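Local coordinates for rubber oxygenase (Streptomyces sp., PDB 5O1L), which catalyses the oxidative cleavage of poly(cis-1,4-isoprene) in natural and synthetic rubber, adding dioxygen to the double bonds with a non-covalently bound b-type heme, at residues A[234-239]-A[280-285]; A[356-361]-A[369-374]. All coordinates share one frame; numbering follows the deposited sequence.

Contact 1: A[234-239]-A[280-285]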
loop_
_atom_site.group_PDB
_atom_site.type_symbol
_atom_site.label_atom_id
_atom_site.label_comp_id
_atom_site.label_asym_id
_atom_site.label_seq_id
_atom_site.Cartn_x
_atom_site.Cartn_y
_atom_site.Cartn_z
ATOM N N LEU A 234 -2.743 -3.066 -3.783
ATOM C CA LEU A 234 -1.313 -2.922 -3.957
ATOM C C LEU A 234 -0.757 -4.124 -4.630
ATOM O O LEU A 234 -0.719 -4.145 -5.862
ATOM C CB LEU A 234 -0.645 -2.685 -2.571
ATOM C CG LEU A 234 -0.984 -1.315 -2.004
ATOM C CD1 LEU A 234 -0.764 -1.261 -0.491
ATOM C CD2 LEU A 234 -0.119 -0.266 -2.685
ATOM N N ALA A 235 -0.388 -5.170 -3.935
ATOM C CA ALA A 235 0.266 -6.360 -4.516
ATOM C C ALA A 235 -0.496 -6.986 -5.694
ATOM O O ALA A 235 0.036 -7.163 -6.766
ATOM C CB ALA A 235 0.475 -7.386 -3.459
ATOM N N THR A 236 -1.747 -7.359 -5.433
ATOM C CA THR A 236 -2.435 -8.146 -6.453
ATOM C C THR A 236 -2.696 -7.277 -7.681
ATOM O O THR A 236 -2.622 -7.777 -8.825
ATOM C CB THR A 236 -3.795 -8.623 -5.882
ATOM O OG1 THR A 236 -3.449 -9.228 -4.601
ATOM C CG2 THR A 236 -4.376 -9.675 -6.704
ATOM N N PHE A 237 -3.073 -6.024 -7.463
ATOM C CA PHE A 237 -3.296 -5.099 -8.574
ATOM C C PHE A 237 -2.050 -4.854 -9.390
ATOM O O PHE A 237 -2.070 -4.948 -10.632
ATOM C CB PHE A 237 -3.778 -3.734 -7.982
ATOM C CG PHE A 237 -3.797 -2.601 -8.988
ATOM C CD1 PHE A 237 -4.726 -2.557 -9.919
ATOM C CD2 PHE A 237 -2.842 -1.619 -8.896
ATOM C CE1 PHE A 237 -4.763 -1.429 -10.847
ATOM C CE2 PHE A 237 -2.821 -0.551 -9.785
ATOM C CZ PHE A 237 -3.798 -0.484 -10.728
ATOM N N VAL A 238 -0.931 -4.575 -8.758
ATOM C CA VAL A 238 0.287 -4.281 -9.506
ATOM C C VAL A 238 0.706 -5.443 -10.312
ATOM O O VAL A 238 1.108 -5.265 -11.489
ATOM C CB VAL A 238 1.400 -3.795 -8.554
ATOM C CG1 VAL A 238 2.755 -3.711 -9.228
ATOM C CG2 VAL A 238 1.027 -2.494 -8.027
ATOM N N MET A 239 0.692 -6.659 -9.759
ATOM C CA MET A 239 1.085 -7.849 -10.550
ATOM C C MET A 239 0.159 -8.004 -11.725
ATOM O O MET A 239 0.640 -8.315 -12.855
ATOM C CB MET A 239 1.142 -9.097 -9.671
ATOM C CG MET A 239 1.595 -10.315 -10.407
ATOM S SD MET A 239 3.237 -10.134 -11.182
ATOM C CE MET A 239 4.291 -9.900 -9.743
ATOM N N ASP A 280 -2.843 -17.680 -6.989
ATOM C CA ASP A 280 -4.213 -18.113 -7.273
ATOM C C ASP A 280 -5.179 -17.709 -6.171
ATOM O O ASP A 280 -6.259 -17.152 -6.455
ATOM C CB ASP A 280 -4.265 -19.622 -7.499
ATOM C CG ASP A 280 -3.701 -20.050 -8.835
ATOM O OD1 ASP A 280 -3.581 -19.218 -9.736
ATOM O OD2 ASP A 280 -3.422 -21.305 -8.932
ATOM N N ALA A 281 -4.793 -17.891 -4.927
ATOM C CA ALA A 281 -5.610 -17.500 -3.823
ATOM C C ALA A 281 -5.820 -15.994 -3.778
ATOM O O ALA A 281 -6.915 -15.481 -3.549
ATOM C CB ALA A 281 -5.089 -18.042 -2.518
ATOM N N ALA A 282 -4.711 -15.255 -3.978
ATOM C CA ALA A 282 -4.826 -13.805 -3.894
ATOM C C ALA A 282 -5.716 -13.227 -4.995
ATOM O O ALA A 282 -6.497 -12.332 -4.728
ATOM C CB ALA A 282 -3.457 -13.180 -4.028
ATOM N N ASN A 283 -5.576 -13.764 -6.219
ATOM C CA ASN A 283 -6.308 -13.229 -7.336
ATOM C C ASN A 283 -7.821 -13.491 -7.160
ATOM O O ASN A 283 -8.622 -12.610 -7.383
ATOM C CB ASN A 283 -5.818 -13.841 -8.645
ATOM C CG ASN A 283 -4.443 -13.348 -9.062
ATOM O OD1 ASN A 283 -4.085 -12.262 -8.697
ATOM N ND2 ASN A 283 -3.721 -14.115 -9.791
ATOM N N ALA A 284 -8.108 -14.686 -6.639
ATOM C CA ALA A 284 -9.533 -14.975 -6.406
ATOM C C ALA A 284 -10.125 -14.141 -5.289
ATOM O O ALA A 284 -11.231 -13.633 -5.410
ATOM C CB ALA A 284 -9.667 -16.438 -6.102
ATOM N N GLN A 285 -9.354 -13.927 -4.238
ATOM C CA GLN A 285 -9.793 -13.101 -3.130
ATOM C C GLN A 285 -10.031 -11.642 -3.514
ATOM O O GLN A 285 -11.022 -11.051 -3.129
ATOM C CB GLN A 285 -8.899 -13.233 -1.947
ATOM C CG GLN A 285 -9.322 -12.456 -0.729
ATOM C CD GLN A 285 -8.476 -12.770 0.428
ATOM O OE1 GLN A 285 -7.409 -12.207 0.647
ATOM N NE2 GLN A 285 -8.852 -13.827 1.154
HETATM O O HOH W 1 -2.455 -10.448 -9.662
#

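Contact 2: A[356-361]-A[369-374]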
loop_
_atom_site.group_PDB
_atom_site.type_symbol
_atom_site.label_atom_id
_atom_site.label_comp_id
_atom_site.label_asym_id
_atom_site.label_seq_id
_atom_site.Cartn_x
_atom_site.Cartn_y
_atom_site.Cartn_z
ATOM N N PRO A 356 1.924 -0.669 -24.773
ATOM C CA PRO A 356 2.536 -2.032 -24.769
ATOM C C PRO A 356 3.751 -2.113 -25.686
ATOM O O PRO A 356 4.589 -2.988 -25.476
ATOM C CB PRO A 356 1.405 -2.921 -25.236
ATOM C CG PRO A 356 0.147 -2.161 -25.050
ATOM C CD PRO A 356 0.483 -0.701 -25.066
ATOM N N LEU A 357 3.862 -1.244 -26.684
ATOM C CA LEU A 357 5.043 -1.229 -27.543
ATOM C C LEU A 357 6.220 -0.664 -26.824
ATOM O O LEU A 357 7.338 -1.162 -26.975
ATOM C CB LEU A 357 4.799 -0.463 -28.855
ATOM C CG LEU A 357 3.627 -1.010 -29.689
ATOM C CD1 LEU A 357 3.327 -0.017 -30.773
ATOM C CD2 LEU A 357 4.058 -2.377 -30.194
ATOM N N LEU A 358 5.975 0.369 -26.025
ATOM C CA LEU A 358 7.078 0.945 -25.233
ATOM C C LEU A 358 7.549 -0.108 -24.253
ATOM O O LEU A 358 8.732 -0.284 -24.046
ATOM C CB LEU A 358 6.612 2.155 -24.488
ATOM C CG LEU A 358 6.939 3.476 -25.194
ATOM C CD1 LEU A 358 6.095 3.645 -26.391
ATOM C CD2 LEU A 358 6.842 4.703 -24.278
ATOM N N VAL A 359 6.600 -0.832 -23.628
ATOM C CA VAL A 359 6.996 -1.851 -22.678
ATOM C C VAL A 359 7.830 -2.928 -23.374
ATOM O O VAL A 359 8.892 -3.340 -22.883
ATOM C CB VAL A 359 5.749 -2.440 -21.978
ATOM C CG1 VAL A 359 6.165 -3.620 -21.119
ATOM C CG2 VAL A 359 5.092 -1.307 -21.131
ATOM N N ALA A 360 7.341 -3.436 -24.519
ATOM C CA ALA A 360 8.110 -4.435 -25.229
ATOM C C ALA A 360 9.484 -3.976 -25.628
ATOM O O ALA A 360 10.439 -4.713 -25.606
ATOM C CB ALA A 360 7.343 -4.913 -26.433
ATOM N N PHE A 361 9.591 -2.714 -26.032
ATOM C CA PHE A 361 10.913 -2.151 -26.359
ATOM C C PHE A 361 11.814 -2.149 -25.111
ATOM O O PHE A 361 12.980 -2.528 -25.161
ATOM C CB PHE A 361 10.743 -0.720 -26.885
ATOM C CG PHE A 361 12.027 -0.006 -27.092
ATOM C CD1 PHE A 361 12.890 -0.464 -28.047
ATOM C CD2 PHE A 361 12.327 1.116 -26.346
ATOM C CE1 PHE A 361 14.110 0.162 -28.244
ATOM C CE2 PHE A 361 13.517 1.805 -26.585
ATOM C CZ PHE A 361 14.402 1.296 -27.466
ATOM N N PRO A 369 10.012 1.326 -31.512
ATOM C CA PRO A 369 8.778 1.404 -32.213
ATOM C C PRO A 369 8.456 2.822 -32.594
ATOM O O PRO A 369 8.794 3.764 -31.892
ATOM C CB PRO A 369 7.752 0.855 -31.190
ATOM C CG PRO A 369 8.306 1.246 -29.876
ATOM C CD PRO A 369 9.805 1.141 -30.037
ATOM N N ALA A 370 7.765 2.969 -33.710
ATOM C CA ALA A 370 7.292 4.266 -34.180
ATOM C C ALA A 370 5.987 4.540 -33.474
ATOM O O ALA A 370 4.990 3.904 -33.740
ATOM C CB ALA A 370 7.003 4.181 -35.702
ATOM N N VAL A 371 6.026 5.344 -32.445
ATOM C CA VAL A 371 4.828 5.678 -31.695
ATOM C C VAL A 371 4.738 7.198 -31.635
ATOM O O VAL A 371 5.695 7.890 -31.857
ATOM C CB VAL A 371 4.839 5.071 -30.238
ATOM C CG1 VAL A 371 4.875 3.528 -30.271
ATOM C CG2 VAL A 371 6.040 5.526 -29.460
ATOM N N PRO A 372 3.558 7.718 -31.324
ATOM C CA PRO A 372 3.436 9.166 -31.121
ATOM C C PRO A 372 4.411 9.718 -30.102
ATOM O O PRO A 372 4.664 9.081 -29.090
ATOM C CB PRO A 372 2.011 9.287 -30.564
ATOM C CG PRO A 372 1.286 8.112 -31.124
ATOM C CD PRO A 372 2.279 7.018 -31.063
ATOM N N ALA A 373 4.931 10.917 -30.325
ATOM C CA ALA A 373 5.900 11.542 -29.471
ATOM C C ALA A 373 5.412 11.663 -28.042
ATOM O O ALA A 373 6.233 11.548 -27.072
ATOM C CB ALA A 373 6.269 12.926 -29.959
ATOM N N VAL A 374 4.118 11.884 -27.850
ATOM C CA VAL A 374 3.618 12.092 -26.461
ATOM C C VAL A 374 3.855 10.793 -25.630
ATOM O O VAL A 374 3.906 10.856 -24.416
ATOM C CB VAL A 374 2.149 12.540 -26.425
ATOM C CG1 VAL A 374 1.204 11.458 -26.982
ATOM C CG2 VAL A 374 1.676 12.961 -25.060
#

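Contact 1: A[234-239]-A[280-285]
A helix-helix contact within the all-helical catalytic domain brings Thr236 of helix 224-244 up to Ala282 and Asn283 of helix 279-289. It is small, burying 106 Å² in all, and one threonine carries the whole first side: its side chain sets out toward the other helix, and the two branches part there. The methyl reaches Asn283, with CG2 3.3 Å from OD1, and lies over the backbone carbonyl of Ala282 at 3.9 Å from CG2 to O. With CG2 opposite the backbone N, the hydroxyl falls beside that N (chi1 -51°), where OG1 lies 4.0 Å from the methyl CB of Ala282 and hydrogen-bonds ND1 of His232, one turn back on the same helix. The imidazole is shared, since its NE2 bonds OE1 of Gln285, so the two helices are also joined through His232.

A further polar link is a water whose oxygen lies 2.8 Å from Thr236 O and 2.6 Å from Asn283 OD1, donating to both. The carboxamide oxygen thus meets a methyl and a water together, the amide end of Asn283 reaching nearer the first helix than the start of the side chain suggests.

The contact lies away from the heme-ligating site, although the side chain of Thr236 is about 10 Å from the heme. Trp279 and Ser286 of helix 279-289 also touch Thr236, extending the interface along that helix. Other sides of segment 234-239 are covered by helix 251-267, through Tyr257 and Trp261, and by helix 127-142, through Tyr134, Ser138 and Met141.

Contact 2: A[356-361]-A[369-374]
Pro369 lies against Leu357 and Phe361 where the chain turns back after helix 345-362, and all the contacts here are between apolar groups or against a backbone carbonyl. The proline ring spans one helical turn: its CB is 4.0 Å from Leu357 CB, while its CD reaches Phe361 CB at 3.8 Å. The phenyl side chain crosses the proline at about a right angle; with CG turned opposite the backbone N (chi1 173°), its ring carbons CG and CD1 also come close to Pro369 CD.

Val371 makes the second apolar patch. Its CG2 packs on Leu358 CD1 at 3.6 Å, the two side chains crossing at a slant, and its CG1 lies near Leu357 CD1, a contact less certain because Leu357 was modelled in two conformations.

Against the backbone, Pro369 CG lies 3.9 Å from Leu357 O, a carbonyl already engaged by Phe361 N within the helix (N to O 2.9 Å). An alanine in place of Pro369 would lose CG and CD, and would probably leave Phe361 CB without its neighbour and a gap beside the Leu357 carbonyl.

At the protein surface, the returning segment runs alongside helix 345-362, Val371 touching Ala354 and Pro372 touching Leu350, before helix 373-393 starts. Leu358 also packs on Leu375, Trp376 and Glu379 of that helix, and Pro356 touches Tyr329 of helix 320-331.

In the fold
Following the chain from the N terminus, helix 224-244 comes first; the 40 residues after segment 234-239, including helix 251-267, lead to helix 279-289, where contact 1 closes the loop. The chain then passes through helices 298-313, 320-331 and 333-339 before entering helix 345-362. Contact 2 closes a much shorter loop of seven residues, joining the end of that helix to the lead-in of helix 373-393. The two are in series: neither nests within the other nor crosses it. The centres of contact 1 and contact 2 are about 27 Å apart, and the two do not touch. Contact 1 is a buried join between two helices of the catalytic domain, contact 2 a surface turn between two successive helices.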